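Local coordinates for protein geranylgeranyl pyrophosphate synthase (Corynebacterium glutamicum, PDB 3LK5) that probably carries out magnesium-dependent prenyl transfer, lengthening allylic diphosphates in the pathway that supplies isoprenoid chains, at residues A201-E206 against G280-L285; D276-K281 against K310-E315; G250-L255 against Q335-L340; L290-K295 against R325-E330. All blocks are in the same frame, centred on the assembly; numbering follows the deposited sequence.

Interaction 1. Residues A201-E206 against G280-L285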
loop_
_atom_site.group_PDB
_atom_site.type_symbol
_atom_site.label_atom_id
_atom_site.label_comp_id
_atom_site.label_asym_id
_atom_site.label_seq_id
_atom_site.Cartn_x
_atom_site.Cartn_y
_atom_site.Cartn_z
ATOM N N ALA A 201 -16.447 20.548 -3.038
ATOM C CA ALA A 201 -16.331 21.617 -4.033
ATOM C C ALA A 201 -15.784 22.865 -3.339
ATOM O O ALA A 201 -16.364 23.931 -3.409
ATOM C CB ALA A 201 -17.705 21.905 -4.668
ATOM N N ASN A 202 -14.670 22.694 -2.634
ATOM C CA ASN A 202 -14.054 23.745 -1.824
ATOM C C ASN A 202 -13.183 24.692 -2.681
ATOM O O ASN A 202 -12.468 24.232 -3.586
ATOM C CB ASN A 202 -13.243 23.061 -0.714
ATOM C CG ASN A 202 -12.570 24.029 0.221
ATOM O OD1 ASN A 202 -11.691 24.807 -0.183
ATOM N ND2 ASN A 202 -12.911 23.934 1.509
ATOM N N GLU A 203 -13.239 26.000 -2.399
ATOM C CA GLU A 203 -12.607 26.990 -3.279
ATOM C C GLU A 203 -11.424 27.724 -2.629
ATOM O O GLU A 203 -11.002 28.782 -3.123
ATOM C CB GLU A 203 -13.652 28.027 -3.774
ATOM C CG GLU A 203 -14.905 27.426 -4.422
ATOM C CD GLU A 203 -15.968 28.477 -4.752
ATOM O OE1 GLU A 203 -15.712 29.683 -4.539
ATOM O OE2 GLU A 203 -17.047 28.094 -5.242
ATOM N N SER A 204 -10.880 27.180 -1.534
ATOM C CA SER A 204 -9.752 27.834 -0.856
ATOM C C SER A 204 -8.474 27.746 -1.697
ATOM O O SER A 204 -8.073 26.629 -2.093
ATOM C CB SER A 204 -9.469 27.154 0.484
ATOM O OG SER A 204 -8.300 27.700 1.076
ATOM N N VAL A 205 -7.832 28.896 -1.917
ATOM C CA VAL A 205 -6.523 28.982 -2.598
ATOM C C VAL A 205 -5.470 28.333 -1.697
ATOM O O VAL A 205 -4.620 27.540 -2.159
ATOM C CB VAL A 205 -6.126 30.445 -2.889
ATOM C CG1 VAL A 205 -4.758 30.507 -3.571
ATOM C CG2 VAL A 205 -7.155 31.117 -3.804
ATOM N N GLU A 206 -5.573 28.646 -0.400
ATOM C CA GLU A 206 -4.674 28.137 0.644
ATOM C C GLU A 206 -4.660 26.625 0.707
ATOM O O GLU A 206 -3.599 25.999 0.895
ATOM C CB GLU A 206 -5.133 28.626 2.008
ATOM C CG GLU A 206 -4.073 29.346 2.793
ATOM C CD GLU A 206 -3.764 30.699 2.182
ATOM O OE1 GLU A 206 -4.720 31.466 1.892
ATOM O OE2 GLU A 206 -2.563 31.001 1.982
ATOM N N GLY A 280 -13.249 18.199 -12.834
ATOM C CA GLY A 280 -13.451 19.019 -11.626
ATOM C C GLY A 280 -12.276 19.178 -10.670
ATOM O O GLY A 280 -12.475 19.267 -9.448
ATOM N N LYS A 281 -11.046 19.231 -11.197
ATOM C CA LYS A 281 -9.853 19.419 -10.331
ATOM C C LYS A 281 -9.934 20.738 -9.569
ATOM O O LYS A 281 -10.245 21.783 -10.163
ATOM C CB LYS A 281 -8.552 19.405 -11.152
ATOM C CG LYS A 281 -8.119 18.041 -11.730
ATOM C CD LYS A 281 -7.095 17.289 -10.843
ATOM C CE LYS A 281 -5.668 17.876 -10.889
ATOM N NZ LYS A 281 -4.771 17.259 -11.935
ATOM N N ARG A 282 -9.607 20.713 -8.286
ATOM C CA ARG A 282 -9.616 21.932 -7.482
ATOM C C ARG A 282 -8.248 22.632 -7.431
ATOM O O ARG A 282 -7.520 22.568 -6.431
ATOM C CB ARG A 282 -10.164 21.656 -6.077
ATOM C CG ARG A 282 -11.613 21.250 -6.114
ATOM C CD ARG A 282 -12.490 22.468 -6.305
ATOM N NE ARG A 282 -13.821 22.119 -6.781
ATOM C CZ ARG A 282 -14.766 23.009 -7.100
ATOM N NH1 ARG A 282 -14.559 24.324 -6.960
ATOM N NH2 ARG A 282 -15.943 22.579 -7.541
ATOM N N THR A 283 -7.937 23.328 -8.521
ATOM C CA THR A 283 -6.634 23.923 -8.710
ATOM C C THR A 283 -6.524 25.327 -8.115
ATOM O O THR A 283 -7.545 26.001 -7.798
ATOM C CB THR A 283 -6.311 23.956 -10.223
ATOM O OG1 THR A 283 -7.328 24.706 -10.915
ATOM C CG2 THR A 283 -6.291 22.535 -10.804
ATOM N N VAL A 284 -5.289 25.795 -7.983
ATOM C CA VAL A 284 -5.051 27.198 -7.684
ATOM C C VAL A 284 -5.628 28.098 -8.802
ATOM O O VAL A 284 -6.222 29.142 -8.499
ATOM C CB VAL A 284 -3.542 27.482 -7.494
ATOM C CG1 VAL A 284 -3.247 28.989 -7.537
ATOM C CG2 VAL A 284 -3.060 26.853 -6.139
ATOM N N LEU A 285 -5.454 27.687 -10.062
ATOM C CA LEU A 285 -6.060 28.396 -11.214
ATOM C C LEU A 285 -7.581 28.586 -11.007
ATOM O O LEU A 285 -8.117 29.720 -11.115
ATOM C CB LEU A 285 -5.829 27.614 -12.518
ATOM C CG LEU A 285 -6.467 28.134 -13.824
ATOM C CD1 LEU A 285 -5.944 29.522 -14.195
ATOM C CD2 LEU A 285 -6.358 27.177 -15.003
#

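Interaction 2. Residues D276-K281 against K310-E315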
loop_
_atom_site.group_PDB
_atom_site.type_symbol
_atom_site.label_atom_id
_atom_site.label_comp_id
_atom_site.label_asym_id
_atom_site.label_seq_id
_atom_site.Cartn_x
_atom_site.Cartn_y
_atom_site.Cartn_z
ATOM N N ASP A 276 -9.044 18.692 -17.153
ATOM C CA ASP A 276 -9.121 19.147 -15.757
ATOM C C ASP A 276 -10.440 19.845 -15.438
ATOM O O ASP A 276 -10.855 19.860 -14.279
ATOM C CB ASP A 276 -7.963 20.091 -15.399
ATOM C CG ASP A 276 -6.664 19.351 -15.095
ATOM O OD1 ASP A 276 -6.644 18.101 -15.108
ATOM O OD2 ASP A 276 -5.650 20.013 -14.820
ATOM N N ILE A 277 -11.067 20.437 -16.453
ATOM C CA ILE A 277 -12.401 21.046 -16.278
ATOM C C ILE A 277 -13.449 19.927 -16.121
ATOM O O ILE A 277 -14.212 19.909 -15.146
ATOM C CB ILE A 277 -12.795 21.979 -17.443
ATOM C CG1 ILE A 277 -11.817 23.155 -17.618
ATOM C CG2 ILE A 277 -14.214 22.524 -17.250
ATOM C CD1 ILE A 277 -11.570 23.974 -16.375
ATOM N N ARG A 278 -13.443 18.997 -17.088
ATOM C CA ARG A 278 -14.323 17.824 -17.092
ATOM C C ARG A 278 -14.237 17.007 -15.815
ATOM O O ARG A 278 -15.250 16.499 -15.360
ATOM C CB ARG A 278 -14.055 16.935 -18.318
ATOM C CG ARG A 278 -15.065 15.792 -18.497
ATOM C CD ARG A 278 -14.458 14.610 -19.251
ATOM N NE ARG A 278 -13.214 14.161 -18.626
ATOM C CZ ARG A 278 -13.131 13.249 -17.656
ATOM N NH1 ARG A 278 -14.227 12.646 -17.197
ATOM N NH2 ARG A 278 -11.945 12.926 -17.145
ATOM N N GLU A 279 -13.038 16.911 -15.235
ATOM C CA GLU A 279 -12.784 16.105 -14.043
ATOM C C GLU A 279 -13.048 16.885 -12.746
ATOM O O GLU A 279 -13.047 16.304 -11.668
ATOM C CB GLU A 279 -11.327 15.610 -14.068
ATOM C CG GLU A 279 -11.016 14.348 -13.268
ATOM C CD GLU A 279 -10.474 13.207 -14.139
ATOM O OE1 GLU A 279 -9.618 13.473 -15.018
ATOM O OE2 GLU A 279 -10.905 12.048 -13.934
ATOM N N GLY A 280 -13.249 18.199 -12.834
ATOM C CA GLY A 280 -13.451 19.019 -11.626
ATOM C C GLY A 280 -12.276 19.178 -10.670
ATOM O O GLY A 280 -12.475 19.267 -9.448
ATOM N N LYS A 281 -11.046 19.231 -11.197
ATOM C CA LYS A 281 -9.853 19.419 -10.331
ATOM C C LYS A 281 -9.934 20.738 -9.569
ATOM O O LYS A 281 -10.245 21.783 -10.163
ATOM C CB LYS A 281 -8.552 19.405 -11.152
ATOM C CG LYS A 281 -8.119 18.041 -11.730
ATOM C CD LYS A 281 -7.095 17.289 -10.843
ATOM C CE LYS A 281 -5.668 17.876 -10.889
ATOM N NZ LYS A 281 -4.771 17.259 -11.935
ATOM N N LYS A 310 -18.740 18.763 -14.199
ATOM C CA LYS A 310 -20.106 18.391 -14.590
ATOM C C LYS A 310 -20.322 18.411 -16.102
ATOM O O LYS A 310 -21.116 17.637 -16.619
ATOM C CB LYS A 310 -21.138 19.286 -13.892
ATOM C CG LYS A 310 -21.148 19.142 -12.371
ATOM C CD LYS A 310 -22.070 20.153 -11.717
ATOM C CE LYS A 310 -21.509 20.633 -10.387
ATOM N NZ LYS A 310 -22.180 21.894 -9.964
ATOM N N VAL A 311 -19.632 19.294 -16.812
ATOM C CA VAL A 311 -19.738 19.330 -18.270
ATOM C C VAL A 311 -18.843 18.280 -18.937
ATOM O O VAL A 311 -17.893 17.776 -18.329
ATOM C CB VAL A 311 -19.448 20.737 -18.852
ATOM C CG1 VAL A 311 -20.492 21.737 -18.381
ATOM C CG2 VAL A 311 -18.043 21.202 -18.498
ATOM N N THR A 312 -19.151 17.984 -20.200
ATOM C CA THR A 312 -18.546 16.879 -20.942
ATOM C C THR A 312 -18.125 17.279 -22.364
ATOM O O THR A 312 -17.028 16.939 -22.813
ATOM C CB THR A 312 -19.526 15.644 -20.934
ATOM O OG1 THR A 312 -19.031 14.666 -20.018
ATOM C CG2 THR A 312 -19.716 15.006 -22.323
ATOM N N SER A 313 -18.997 18.002 -23.068
ATOM C CA SER A 313 -18.750 18.326 -24.468
ATOM C C SER A 313 -17.580 19.313 -24.630
ATOM O O SER A 313 -17.397 20.196 -23.788
ATOM C CB SER A 313 -20.021 18.877 -25.131
ATOM O OG SER A 313 -20.177 20.265 -24.885
ATOM N N PRO A 314 -16.792 19.161 -25.717
ATOM C CA PRO A 314 -15.697 20.095 -25.992
ATOM C C PRO A 314 -16.174 21.553 -25.962
ATOM O O PRO A 314 -15.502 22.397 -25.379
ATOM C CB PRO A 314 -15.247 19.702 -27.405
ATOM C CG PRO A 314 -15.565 18.245 -27.496
ATOM C CD PRO A 314 -16.822 18.046 -26.687
ATOM N N GLU A 315 -17.333 21.816 -26.566
ATOM C CA GLU A 315 -17.934 23.150 -26.628
ATOM C C GLU A 315 -18.203 23.749 -25.229
ATOM O O GLU A 315 -17.779 24.878 -24.940
ATOM C CB GLU A 315 -19.224 23.116 -27.480
ATOM C CG GLU A 315 -19.063 22.584 -28.931
ATOM C CD GLU A 315 -18.904 21.037 -29.060
ATOM O OE1 GLU A 315 -18.981 20.292 -28.042
ATOM O OE2 GLU A 315 -18.685 20.576 -30.208
#

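Interaction 3. Residues G250-L255 against Q335-L340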
loop_
_atom_site.group_PDB
_atom_site.type_symbol
_atom_site.label_atom_id
_atom_site.label_comp_id
_atom_site.label_asym_id
_atom_site.label_seq_id
_atom_site.Cartn_x
_atom_site.Cartn_y
_atom_site.Cartn_z
ATOM N N GLY A 250 8.805 22.150 -7.363
ATOM C CA GLY A 250 7.685 21.193 -7.342
ATOM C C GLY A 250 6.327 21.888 -7.399
ATOM O O GLY A 250 5.387 21.400 -8.083
ATOM N N ILE A 251 6.198 22.992 -6.650
ATOM C CA ILE A 251 4.939 23.767 -6.704
ATOM C C ILE A 251 4.778 24.348 -8.128
ATOM O O ILE A 251 3.708 24.224 -8.730
ATOM C CB ILE A 251 4.864 24.880 -5.615
ATOM C CG1 ILE A 251 4.728 24.238 -4.208
ATOM C CG2 ILE A 251 3.656 25.860 -5.877
ATOM C CD1 ILE A 251 5.094 25.196 -3.103
ATOM N N ALA A 252 5.837 24.953 -8.664
ATOM C CA ALA A 252 5.765 25.523 -10.023
ATOM C C ALA A 252 5.382 24.468 -11.052
ATOM O O ALA A 252 4.622 24.735 -11.992
ATOM C CB ALA A 252 7.100 26.200 -10.392
ATOM N N PHE A 253 5.936 23.248 -10.900
ATOM C CA PHE A 253 5.604 22.166 -11.806
ATOM C C PHE A 253 4.103 21.847 -11.768
ATOM O O PHE A 253 3.492 21.672 -12.826
ATOM C CB PHE A 253 6.448 20.919 -11.426
ATOM C CG PHE A 253 5.996 19.643 -12.060
ATOM C CD1 PHE A 253 6.358 19.333 -13.375
ATOM C CD2 PHE A 253 5.230 18.719 -11.330
ATOM C CE1 PHE A 253 5.970 18.111 -13.972
ATOM C CE2 PHE A 253 4.816 17.491 -11.921
ATOM C CZ PHE A 253 5.192 17.203 -13.249
ATOM N N GLN A 254 3.504 21.762 -10.577
ATOM C CA GLN A 254 2.066 21.467 -10.509
ATOM C C GLN A 254 1.259 22.612 -11.136
ATOM O O GLN A 254 0.271 22.376 -11.832
ATOM C CB GLN A 254 1.577 21.311 -9.077
ATOM C CG GLN A 254 0.094 20.842 -9.062
ATOM C CD GLN A 254 -0.082 19.569 -9.827
ATOM O OE1 GLN A 254 0.643 18.613 -9.583
ATOM N NE2 GLN A 254 -1.014 19.540 -10.779
ATOM N N LEU A 255 1.683 23.833 -10.841
ATOM C CA LEU A 255 0.984 25.018 -11.472
ATOM C C LEU A 255 1.039 24.965 -12.991
ATOM O O LEU A 255 0.030 25.228 -13.657
ATOM C CB LEU A 255 1.540 26.329 -10.965
ATOM C CG LEU A 255 1.367 26.619 -9.454
ATOM C CD1 LEU A 255 2.094 27.937 -9.141
ATOM C CD2 LEU A 255 -0.119 26.695 -9.044
ATOM N N GLN A 335 2.690 34.258 -13.287
ATOM C CA GLN A 335 3.584 35.042 -12.421
ATOM C C GLN A 335 4.128 34.225 -11.247
ATOM O O GLN A 335 5.307 34.328 -10.898
ATOM C CB GLN A 335 2.896 36.342 -11.928
ATOM C CG GLN A 335 2.753 37.419 -13.052
ATOM C CD GLN A 335 1.603 38.460 -12.828
ATOM O OE1 GLN A 335 1.217 39.185 -13.777
ATOM N NE2 GLN A 335 1.054 38.514 -11.601
ATOM N N ARG A 336 3.267 33.438 -10.616
ATOM C CA ARG A 336 3.710 32.568 -9.509
ATOM C C ARG A 336 4.753 31.556 -9.999
ATOM O O ARG A 336 5.755 31.320 -9.319
ATOM C CB ARG A 336 2.531 31.787 -8.944
ATOM C CG ARG A 336 1.601 32.601 -8.084
ATOM C CD ARG A 336 0.660 31.643 -7.402
ATOM N NE ARG A 336 -0.401 32.307 -6.663
ATOM C CZ ARG A 336 -1.001 31.749 -5.614
ATOM N NH1 ARG A 336 -0.639 30.523 -5.187
ATOM N NH2 ARG A 336 -1.972 32.410 -5.000
ATOM N N ILE A 337 4.525 30.987 -11.185
ATOM C CA ILE A 337 5.460 29.988 -11.767
ATOM C C ILE A 337 6.822 30.656 -11.968
ATOM O O ILE A 337 7.885 30.117 -11.604
ATOM C CB ILE A 337 4.884 29.395 -13.092
ATOM C CG1 ILE A 337 3.638 28.525 -12.815
ATOM C CG2 ILE A 337 5.948 28.580 -13.897
ATOM C CD1 ILE A 337 2.890 28.142 -14.087
ATOM N N SER A 338 6.800 31.869 -12.530
ATOM C CA SER A 338 8.035 32.611 -12.781
ATOM C C SER A 338 8.817 32.862 -11.497
ATOM O O SER A 338 10.042 32.637 -11.445
ATOM C CB SER A 338 7.699 33.941 -13.488
ATOM O OG SER A 338 7.376 33.666 -14.833
ATOM N N GLN A 339 8.114 33.346 -10.472
ATOM C CA GLN A 339 8.691 33.684 -9.175
ATOM C C GLN A 339 9.328 32.442 -8.534
ATOM O O GLN A 339 10.467 32.481 -8.025
ATOM C CB GLN A 339 7.579 34.144 -8.219
ATOM C CG GLN A 339 7.065 35.557 -8.340
ATOM C CD GLN A 339 6.069 35.870 -7.209
ATOM O OE1 GLN A 339 4.880 35.508 -7.275
ATOM N NE2 GLN A 339 6.559 36.532 -6.165
ATOM N N LEU A 340 8.562 31.362 -8.518
ATOM C CA LEU A 340 9.017 30.094 -7.923
ATOM C C LEU A 340 10.179 29.458 -8.676
ATOM O O LEU A 340 11.065 28.828 -8.057
ATOM C CB LEU A 340 7.849 29.114 -7.854
ATOM C CG LEU A 340 6.796 29.396 -6.773
ATOM C CD1 LEU A 340 5.522 28.604 -7.039
ATOM C CD2 LEU A 340 7.383 29.082 -5.427
#

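Interaction 4. Residues L290-K295 against R325-E330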
loop_
_atom_site.group_PDB
_atom_site.type_symbol
_atom_site.label_atom_id
_atom_site.label_comp_id
_atom_site.label_asym_id
_atom_site.label_seq_id
_atom_site.Cartn_x
_atom_site.Cartn_y
_atom_site.Cartn_z
ATOM N N LEU A 290 -12.347 31.930 -9.622
ATOM C CA LEU A 290 -13.629 32.153 -8.949
ATOM C C LEU A 290 -13.556 33.376 -8.066
ATOM O O LEU A 290 -14.464 34.207 -8.085
ATOM C CB LEU A 290 -14.097 30.920 -8.178
ATOM C CG LEU A 290 -14.527 29.751 -9.065
ATOM C CD1 LEU A 290 -14.641 28.433 -8.241
ATOM C CD2 LEU A 290 -15.834 30.077 -9.791
ATOM N N GLN A 291 -12.454 33.521 -7.336
ATOM C CA GLN A 291 -12.187 34.739 -6.548
ATOM C C GLN A 291 -12.393 36.004 -7.406
ATOM O O GLN A 291 -13.087 36.965 -7.029
ATOM C CB GLN A 291 -10.736 34.674 -6.089
ATOM C CG GLN A 291 -10.332 35.498 -4.907
ATOM C CD GLN A 291 -9.110 34.891 -4.207
ATOM O OE1 GLN A 291 -9.229 33.888 -3.485
ATOM N NE2 GLN A 291 -7.945 35.510 -4.401
ATOM N N ARG A 292 -11.776 36.000 -8.578
ATOM C CA ARG A 292 -11.853 37.143 -9.473
ATOM C C ARG A 292 -13.206 37.303 -10.149
ATOM O O ARG A 292 -13.726 38.421 -10.238
ATOM C CB ARG A 292 -10.768 37.000 -10.538
ATOM C CG ARG A 292 -9.384 37.070 -10.020
ATOM C CD ARG A 292 -8.428 36.661 -11.132
ATOM N NE ARG A 292 -7.114 37.156 -10.806
ATOM C CZ ARG A 292 -6.670 38.347 -11.179
ATOM N NH1 ARG A 292 -7.414 39.135 -11.938
ATOM N NH2 ARG A 292 -5.461 38.728 -10.822
ATOM N N ALA A 293 -13.792 36.207 -10.628
ATOM C CA ALA A 293 -15.049 36.278 -11.387
ATOM C C ALA A 293 -16.191 36.787 -10.518
ATOM O O ALA A 293 -17.093 37.507 -11.015
ATOM C CB ALA A 293 -15.419 34.929 -11.959
ATOM N N ASP A 294 -16.163 36.391 -9.239
ATOM C CA ASP A 294 -17.135 36.900 -8.254
ATOM C C ASP A 294 -17.136 38.424 -8.214
ATOM O O ASP A 294 -18.181 39.020 -7.970
ATOM C CB ASP A 294 -16.865 36.326 -6.855
ATOM C CG ASP A 294 -17.487 34.963 -6.654
ATOM O OD1 ASP A 294 -18.341 34.547 -7.481
ATOM O OD2 ASP A 294 -17.120 34.277 -5.663
ATOM N N LYS A 295 -15.975 39.040 -8.465
ATOM C CA LYS A 295 -15.827 40.512 -8.525
ATOM C C LYS A 295 -16.102 41.124 -9.925
ATOM O O LYS A 295 -16.417 42.307 -10.047
ATOM C CB LYS A 295 -14.419 40.931 -8.069
ATOM C CG LYS A 295 -14.061 40.534 -6.624
ATOM C CD LYS A 295 -14.258 41.725 -5.703
ATOM C CE LYS A 295 -14.343 41.325 -4.227
ATOM N NZ LYS A 295 -15.247 42.314 -3.503
ATOM N N ARG A 325 -10.165 32.208 -18.470
ATOM C CA ARG A 325 -9.176 33.108 -19.056
ATOM C C ARG A 325 -9.536 34.594 -18.864
ATOM O O ARG A 325 -8.652 35.416 -18.538
ATOM C CB ARG A 325 -9.006 32.854 -20.562
ATOM C CG ARG A 325 -7.733 33.541 -21.125
ATOM C CD ARG A 325 -7.775 33.700 -22.667
ATOM N NE ARG A 325 -8.162 32.454 -23.355
ATOM C CZ ARG A 325 -7.339 31.427 -23.580
ATOM N NH1 ARG A 325 -6.052 31.482 -23.198
ATOM N NH2 ARG A 325 -7.800 30.345 -24.194
ATOM N N ALA A 326 -10.813 34.930 -19.065
ATOM C CA ALA A 326 -11.232 36.350 -18.999
ATOM C C ALA A 326 -11.051 36.946 -17.602
ATOM O O ALA A 326 -11.023 38.168 -17.457
ATOM C CB ALA A 326 -12.694 36.525 -19.488
ATOM N N THR A 327 -10.916 36.093 -16.577
ATOM C CA THR A 327 -10.746 36.568 -15.198
ATOM C C THR A 327 -9.353 37.171 -14.941
ATOM O O THR A 327 -9.167 37.937 -13.991
ATOM C CB THR A 327 -10.971 35.465 -14.143
ATOM O OG1 THR A 327 -9.936 34.491 -14.275
ATOM C CG2 THR A 327 -12.361 34.776 -14.257
ATOM N N GLY A 328 -8.371 36.837 -15.780
ATOM C CA GLY A 328 -6.988 37.213 -15.478
ATOM C C GLY A 328 -6.221 36.211 -14.599
ATOM O O GLY A 328 -5.024 36.418 -14.310
ATOM N N ALA A 329 -6.881 35.137 -14.166
ATOM C CA ALA A 329 -6.248 34.188 -13.258
ATOM C C ALA A 329 -5.057 33.482 -13.915
ATOM O O ALA A 329 -4.087 33.188 -13.229
ATOM C CB ALA A 329 -7.257 33.153 -12.725
ATOM N N GLU A 330 -5.127 33.212 -15.221
ATOM C CA GLU A 330 -4.011 32.526 -15.905
ATOM C C GLU A 330 -2.687 33.306 -15.764
ATOM O O GLU A 330 -1.632 32.744 -15.398
ATOM C CB GLU A 330 -4.373 32.225 -17.368
ATOM C CG GLU A 330 -3.223 31.560 -18.167
ATOM C CD GLU A 330 -3.592 31.334 -19.600
ATOM O OE1 GLU A 330 -4.525 32.035 -20.121
ATOM O OE2 GLU A 330 -2.952 30.475 -20.236
#

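Interaction 1. Residues A201-E206 against G280-L285
Arg282 carries the tight part of this contact. Its CG is anti to its own carbonyl carbon (chi1 -65°), and the chain bends at chi2 to lay the guanidinium against the loop 201-203. Ala201 CA sits 3.5 Å above one face of that group, displaced toward its rim. Ala201 CB reaches Arg282 NH2 at 3.4 Å. Nearer the backbone along the side chain, Arg282 CD lies 3.2 Å from Asn202 O. Asn202 OD1 accepts from Ser204 N at 2.8 Å, an Asx turn just ahead of the helix that Ser204 caps.

This tight patch runs out to solvent at exposed Ala201. The remainder is looser. Glu203 runs alongside Arg282, with carboxylate and guanidinium planes 4° apart. Their charged atoms do not pair, and Glu203 OE2 makes a salt bridge with Arg305 instead. Val284 CG2 meets Val205 O at 4.3 Å.

The Arg282 side chain is about 5 Å from that of Asp194, which binds magnesium in this protein although no ion is bound to this chain. Its positive charge may influence the site. The contact joins the starts of helices 205-231 and 284-296. Val284 also packs on Leu255 of helix 236-263, and both valines reach Arg336 of helix 329-347.

Interaction 2. Residues D276-K281 against K310-E315
A Schellman motif closes the short helix 275-278, and a loop leading into helix 314-326 packs beside it. Two backbone bonds define the motif. Gly280 N donates to Ile277 O at 3.0 Å, and Lys281 N donates to Asp276 O at 3.2 Å. Gly280 has a positive phi of 67°, which suits glycine.

Across the contact no hydrogen bond forms. Arg278 meets the loop with the aliphatic root of its side chain. Its CG is anti to the backbone N (chi1 -172°) and lies 3.5 Å from Val311 O. The chain then bends at chi3 (53°), and the guanidinium turns to its own segment. There Arg278 NH2 forms a salt bridge with Glu279 OE1 at 3.2 Å. Asp275 is a further, weak ionic partner of the same nitrogen. The Arg278 side chain is about 7 Å from that of Asp112, another magnesium-binding residue, so the contact lies near the metal-binding region.

On the buried side the methyls Ile277 CG2 and Val311 CG2 touch at 4.2 Å. This is a small apolar seam under a largely exposed contact. Ser313 caps helix 314-326 through its OG, which pairs with Asp316 N. Ile277 also has a backbone hydrogen bond with Gly309, just before the loop. Its side chain rests on Ile317, Thr321 and Ile324 of helix 314-326, while Val311 shares Ile317.

Interaction 3. Residues G250-L255 against Q335-L340
Arg336 NH1 is held by one salt bridge, to Asp209 OD1 of helix 205-231. That grip ties down the far end of a side chain whose root belongs to an apolar interface. The interface is an antiparallel helix pair within the all-helical isoprenoid synthase fold. The short axes of 250-255 and 335-340 approach to 8.8 Å, with 154° between their directions. The backbones come nearest at Ala252 and Ile337, where the small alanine side chain points at the other helix.

No hydrogen bond crosses the pair. Leu255 is the main intruder. Its CB lies 3.6 Å from Ile337 CG1, and the two side chains slide past each other in opposite directions. Its CD1 goes farther, to Arg336 CB at 3.9 Å, crossing the arginine chain at about a right angle. Arg336 runs extended from CG to NE, so its CB serves the apolar layer while its guanidinium reaches Asp209.

Leu340 fills the other end. Its CB meets Ala252 CB at 3.9 Å. Its CD1 also lies against Leu255 CD1 and Ile251. Ala252 and Ile337 touch Thr369 of helix 355-369. The Ile251 and Leu340 side chains cross obliquely, with the methyl Ile251 CG2 3.5 Å from Leu340 CD1.

Interaction 4. Residues L290-K295 against R325-E330
One hydrogen bond crosses this contact, which lies away from the magnesium-binding residues. Arg292 NH1 donates to Thr327 O at 3.0 Å. The bond is bent, with an N-H...O angle of 136°. The donor lies in the carbonyl plane, but the oxygen is 31° out of the guanidinium plane. Thr327 O also accepts from Gln296 NE2, so two side chains of helix 284-296 grip this one carbonyl.

There are two ionic pairs. Arg292 NE forms a salt bridge with Glu332, which joins helix 284-296 to helix 329-347. Within 325-330, Arg325 NH1 pairs with Glu330 OE1 at 3.5 Å, across the turn.

The van der Waals part is close. Arg292 points at the turn and stays extended from CG to NE. Its CD passes 3.2 Å from Thr327 O and 4.0 Å from Ala329 CB. Gly328 O sits 4.0 Å above one face of the guanidinium, over its centre. Thr327 CG2 meets Ala293 CB at 3.8 Å, and this patch is buried.

The turn has its own bonds. Thr327 OG1 lies between the backbone N and the carbonyl carbon. It accepts from Ala329 N at 3.1 Å and also bonds to Ile324 O. The hydroxyl of buried Thr327 thus has a partner both in the preceding helix and in the next.

Gly328 leaves helical geometry with a positive phi (87°). The arrangement is a short turn between helices 314-326 and 329-347, docked on helix 284-296, in which an ST turn at Thr327 and a glycine N-cap link two successive helices.

Overall arrangement
Interactions 1 and 2 meet in the chain at Gly280 and Lys281, their centres about 15 Å apart. They lie toward the metal-binding end of the fold. Helix 284-296 carries interaction 1 at its start and interaction 4 farther on, centres about 13 Å apart; Leu285 touches Ala329 between them. Helix 329-347 then leads from interaction 4 to interaction 3. Interactions 1 and 3 touch, centres about 16 Å apart. Interactions 2 and 4, centres about 18 Å apart, share helix 314-326. Along the chain, the pairing of 250-255 with 335-340 encloses interactions 2 and 4 and crosses interaction 1. Helices distant in sequence are thus joined in one all-helical body, with interactions 1 and 2 nearest the magnesium-binding residues.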